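Local coordinates for protein ochratoxinase (Aspergillus niger, PDB 4C65) that uses zinc in a metal-dependent amidohydrolase fold to split ochratoxin A into ochratoxin alpha and phenylalanine, acting as a carboxypeptidase that releases C-terminal aromatic amino acids, at residues Met167-Pro171 and Gly172-Ala176; Val192-Gln195 and Ile196-Gly199. All blocks are in the same frame, centred on the assembly; numbering follows the deposited sequence.

Interaction 1: residues Met167-Pro171 and Gly172-Ala176; sequences MNPRP and GYWGA
Arg-170 NH1 grips two successive carbonyls of the loop, Pro-171 O at 3.0 Å and, across the contact, Gly-172 O at 3.2 Å. Both oxygens lie close to the guanidinium plane, but NH1 stands well above the carbonyl plane of Gly-172. Between the backbones a water donates to Arg-170 O and accepts from Trp-174 N. The Arg-170 chain, extended from CG to NE, passes the pyrrole side of Trp-174, with Arg-170 CG 3.7 Å from Trp-174 CD1; CD1 in turn lies over one face of the guanidinium, whose plane is perpendicular to the indole. On a face of the indole sits Pro-169, its CA 3.7 Å from the centroid of the five-membered ring and 14° off the normal, a CH-pi contact. With CG anti to the backbone N (chi1 179°), Trp-174 reaches back along the loop, and its NE1 donates to Met-167 O at 3.1 Å, a bent bond. A type II beta turn, Tyr-173 to Ala-176, closes the segment. Residues 167-176 belong to the loop between helix 157-164 and strand 179-181: Arg-170 NH2 bonds Gly-162 O of that helix, and Trp-174 packs on Leu-194 of helix 185-198 and on Gly-158 of a neighbouring subunit.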
loop_
_atom_site.group_PDB
_atom_site.type_symbol
_atom_site.label_atom_id
_atom_site.label_comp_id
_atom_site.label_asym_id
_atom_site.label_seq_id
_atom_site.Cartn_x
_atom_site.Cartn_y
_atom_site.Cartn_z
ATOM N N MET A 167 -3.449 -12.294 2.899
ATOM C CA MET A 167 -2.822 -11.462 1.867
ATOM C C MET A 167 -2.210 -10.226 2.555
ATOM O O MET A 167 -2.480 -9.965 3.747
ATOM C CB MET A 167 -3.872 -11.002 0.839
ATOM C CG MET A 167 -4.849 -9.923 1.365
ATOM S SD MET A 167 -6.079 -10.499 2.595
ATOM C CE MET A 167 -7.164 -11.444 1.527
ATOM N N ASN A 168 -1.434 -9.460 1.799
ATOM C CA ASN A 168 -0.896 -8.178 2.270
ATOM C C ASN A 168 -0.091 -8.238 3.552
ATOM O O ASN A 168 -0.446 -7.614 4.533
ATOM C CB ASN A 168 -2.006 -7.144 2.422
ATOM C CG ASN A 168 -2.680 -6.852 1.093
ATOM O OD1 ASN A 168 -2.619 -7.655 0.145
ATOM N ND2 ASN A 168 -3.350 -5.703 1.014
ATOM N N PRO A 169 0.997 -8.991 3.530
ATOM C CA PRO A 169 1.891 -8.939 4.644
ATOM C C PRO A 169 2.335 -7.504 4.957
ATOM O O PRO A 169 2.516 -6.681 4.057
ATOM C CB PRO A 169 3.064 -9.826 4.190
ATOM C CG PRO A 169 2.981 -9.873 2.721
ATOM C CD PRO A 169 1.515 -9.826 2.443
ATOM N N ARG A 170 2.548 -7.223 6.234
ATOM C CA ARG A 170 2.786 -5.864 6.702
ATOM C C ARG A 170 3.370 -5.944 8.100
ATOM O O ARG A 170 3.296 -6.991 8.729
ATOM C CB ARG A 170 1.451 -5.126 6.776
ATOM C CG ARG A 170 0.369 -5.960 7.484
ATOM C CD ARG A 170 -0.759 -5.120 8.069
ATOM N NE ARG A 170 -1.782 -6.000 8.612
ATOM C CZ ARG A 170 -1.760 -6.555 9.819
ATOM N NH1 ARG A 170 -0.777 -6.308 10.676
ATOM N NH2 ARG A 170 -2.749 -7.361 10.187
ATOM N N PRO A 171 3.912 -4.836 8.611
ATOM C CA PRO A 171 4.246 -4.782 10.020
ATOM C C PRO A 171 3.006 -4.969 10.892
ATOM O O PRO A 171 1.878 -4.853 10.401
ATOM C CB PRO A 171 4.800 -3.367 10.211
ATOM C CG PRO A 171 5.204 -2.903 8.867
ATOM C CD PRO A 171 4.310 -3.616 7.889
ATOM N N GLY A 172 3.220 -5.284 12.162
ATOM C CA GLY A 172 2.144 -5.346 13.153
ATOM C C GLY A 172 1.657 -6.748 13.436
ATOM O O GLY A 172 0.467 -7.005 13.553
ATOM N N TYR A 173 2.593 -7.670 13.574
ATOM C CA TYR A 173 2.271 -9.045 14.003
ATOM C C TYR A 173 1.222 -9.668 13.081
ATOM O O TYR A 173 0.274 -10.298 13.529
ATOM C CB TYR A 173 1.882 -9.063 15.502
ATOM C CG TYR A 173 2.959 -8.406 16.336
ATOM C CD1 TYR A 173 4.180 -9.040 16.545
ATOM C CD2 TYR A 173 2.779 -7.131 16.873
ATOM C CE1 TYR A 173 5.181 -8.431 17.266
ATOM C CE2 TYR A 173 3.779 -6.512 17.612
ATOM C CZ TYR A 173 4.989 -7.147 17.792
ATOM O OH TYR A 173 6.020 -6.555 18.520
ATOM N N TRP A 174 1.420 -9.451 11.786
ATOM C CA TRP A 174 0.557 -10.006 10.752
ATOM C C TRP A 174 0.586 -11.518 10.857
ATOM O O TRP A 174 1.632 -12.097 11.123
ATOM C CB TRP A 174 1.073 -9.546 9.381
ATOM C CG TRP A 174 0.324 -10.035 8.176
ATOM C CD1 TRP A 174 -0.812 -9.504 7.639
ATOM C CD2 TRP A 174 0.675 -11.141 7.349
ATOM N NE1 TRP A 174 -1.185 -10.206 6.532
ATOM C CE2 TRP A 174 -0.288 -11.218 6.325
ATOM C CE3 TRP A 174 1.716 -12.055 7.363
ATOM C CZ2 TRP A 174 -0.234 -12.157 5.337
ATOM C CZ3 TRP A 174 1.768 -13.004 6.372
ATOM C CH2 TRP A 174 0.791 -13.056 5.378
ATOM N N GLY A 175 -0.567 -12.143 10.696
ATOM C CA GLY A 175 -0.668 -13.587 10.748
ATOM C C GLY A 175 -0.649 -14.170 12.158
ATOM O O GLY A 175 -0.553 -15.387 12.304
ATOM N N ALA A 176 -0.770 -13.318 13.192
ATOM C CA ALA A 176 -0.732 -13.812 14.577
ATOM C C ALA A 176 -1.804 -13.229 15.478
ATOM O O ALA A 176 -1.520 -12.612 16.501
ATOM C CB ALA A 176 0.627 -13.596 15.163
HETATM O O HOH W 1 4.066 -8.383 10.928
#

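Interaction 2: residues Val192-Gln195 and Ile196-Gly199; sequences VRLQ and IRRG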
loop_
_atom_site.group_PDB
_atom_site.type_symbol
_atom_site.label_atom_id
_atom_site.label_comp_id
_atom_site.label_asym_id
_atom_site.label_seq_id
_atom_site.Cartn_x
_atom_site.Cartn_y
_atom_site.Cartn_z
ATOM N N VAL A 192 -3.182 -22.277 7.263
ATOM C CA VAL A 192 -2.726 -23.361 8.129
ATOM C C VAL A 192 -1.244 -23.149 8.477
ATOM O O VAL A 192 -0.845 -23.251 9.638
ATOM C CB VAL A 192 -2.911 -24.733 7.470
ATOM C CG1 VAL A 192 -2.288 -25.827 8.336
ATOM C CG2 VAL A 192 -4.381 -25.033 7.266
ATOM N N ARG A 193 -0.437 -22.835 7.461
ATOM C CA ARG A 193 0.996 -22.678 7.651
ATOM C C ARG A 193 1.323 -21.547 8.630
ATOM O O ARG A 193 2.227 -21.674 9.443
ATOM C CB ARG A 193 1.671 -22.454 6.314
ATOM C CG ARG A 193 1.666 -23.696 5.446
ATOM C CD ARG A 193 1.988 -23.398 3.984
ATOM N NE ARG A 193 1.783 -24.599 3.168
ATOM C CZ ARG A 193 2.116 -24.718 1.888
ATOM N NH1 ARG A 193 2.704 -23.739 1.249
ATOM N NH2 ARG A 193 1.895 -25.853 1.267
ATOM N N LEU A 194 0.555 -20.468 8.601
ATOM C CA LEU A 194 0.792 -19.370 9.527
ATOM C C LEU A 194 0.532 -19.772 10.982
ATOM O O LEU A 194 1.151 -19.231 11.901
ATOM C CB LEU A 194 -0.072 -18.181 9.173
ATOM C CG LEU A 194 0.340 -17.335 7.969
ATOM C CD1 LEU A 194 -0.811 -16.432 7.564
ATOM C CD2 LEU A 194 1.560 -16.491 8.280
ATOM N N GLN A 195 -0.357 -20.732 11.223
ATOM C CA GLN A 195 -0.564 -21.185 12.599
ATOM C C GLN A 195 0.576 -22.087 13.023
ATOM O O GLN A 195 1.110 -21.948 14.131
ATOM C CB GLN A 195 -1.903 -21.905 12.755
ATOM C CG GLN A 195 -3.097 -21.142 12.214
ATOM C CD GLN A 195 -2.959 -19.634 12.343
ATOM O OE1 GLN A 195 -2.683 -19.107 13.421
ATOM N NE2 GLN A 195 -3.247 -18.922 11.243
ATOM N N ILE A 196 0.972 -23.012 12.154
ATOM C CA ILE A 196 2.131 -23.871 12.453
ATOM C C ILE A 196 3.340 -22.980 12.754
ATOM O O ILE A 196 4.113 -23.268 13.663
ATOM C CB ILE A 196 2.492 -24.792 11.286
ATOM C CG1 ILE A 196 1.334 -25.740 10.950
ATOM C CG2 ILE A 196 3.743 -25.578 11.603
ATOM C CD1 ILE A 196 1.051 -26.774 12.017
ATOM N N ARG A 197 3.484 -21.910 11.971
ATOM C CA ARG A 197 4.564 -20.934 12.166
ATOM C C ARG A 197 4.678 -20.441 13.607
ATOM O O ARG A 197 5.792 -20.315 14.114
ATOM C CB ARG A 197 4.393 -19.735 11.262
ATOM C CG ARG A 197 5.624 -18.855 11.144
ATOM C CD ARG A 197 5.365 -17.747 10.150
ATOM N NE ARG A 197 6.586 -17.049 9.844
ATOM C CZ ARG A 197 7.192 -16.182 10.637
ATOM N NH1 ARG A 197 6.643 -15.767 11.764
ATOM N NH2 ARG A 197 8.338 -15.697 10.256
ATOM N N ARG A 198 3.526 -20.200 14.255
ATOM C CA ARG A 198 3.483 -19.706 15.660
ATOM C C ARG A 198 3.645 -20.845 16.649
ATOM O O ARG A 198 3.784 -20.613 17.834
ATOM C CB ARG A 198 2.254 -18.757 15.971
ATOM C CG ARG A 198 1.389 -18.605 14.785
ATOM C CD ARG A 198 0.228 -17.710 14.935
ATOM N NE ARG A 198 -0.252 -17.225 16.209
ATOM C CZ ARG A 198 -1.491 -16.787 16.377
ATOM N NH1 ARG A 198 -2.363 -16.796 15.368
ATOM N NH2 ARG A 198 -1.887 -16.322 17.542
ATOM N N GLY A 199 3.706 -22.086 16.174
ATOM C CA GLY A 199 3.852 -23.242 17.059
ATOM C C GLY A 199 2.569 -24.006 17.329
ATOM O O GLY A 199 2.502 -24.799 18.271
#
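Residues 192-198 form the last turns of helix 185-198, and Gly-199 leaves it with positive phi (101°) in a Schellman motif. Ile-196 N donates to Val-192 O at 3.1 Å, almost straight, and Arg-197 N to Arg-193 O at 2.8 Å. One residue on, the pattern slackens: Arg-198 N makes weak bonds to both Leu-194 O and Gln-195 O, while Gly-199 N turns to Ile-196 O at 2.8 Å.

Gln-195 and Arg-198 lie side by side and point the same way, their amide and guanidinium planes 72° apart. The glutamine chain bends at chi2 (-32°), and its OE1 accepts a weak bond from Arg-198 NH1 at 3.0 Å. Ala-141 N also donates to OE1, and NE2 is bonded to Ala-191 O, so the amide is held at both ends. Arg-198 is itself bent at chi3, whereas Arg-197, extended from CG to NE, carries its guanidinium away from the helix. The three arginines all find carboxylates: Arg-198 NE forms a salt bridge with Glu-121, Arg-197 with Asp-151 of a neighbouring subunit, and Arg-193 with Glu-234 of its own chain and Asp-183 of that same neighbouring subunit.

Val-192 packs on Ile-231 of helix 225-237, and both Val-192 and Gln-195 touch Leu-143 of strand 142-144 and Ile-203 of strand 203-206, the strand carrying the zinc ligand and active-site residue Lys-204.

How the interactions relate
Interaction 1 lies at the surface, about 27 Å from the chain centre, whereas interaction 2 is partly buried, about 18 Å from it. Their centres are 13 Å apart and they touch directly. Trp-174 CZ3 meets Leu-194 CD2 at 4.0 Å, and Ala-176 CA packs against Arg-198 NH1 at 3.5 Å, so the loop 167-176 rests on the C-terminal part of helix 185-198. In the irregular loop, side chains and a water bond to backbone carbonyls and amides; in the helix, the main chain pairs with itself and the arginines pair with carboxylates of the same chain (Glu-121, Glu-234) and of a neighbouring subunit (Asp-151, Asp-183). Interaction 1 reaches that same subunit by packing.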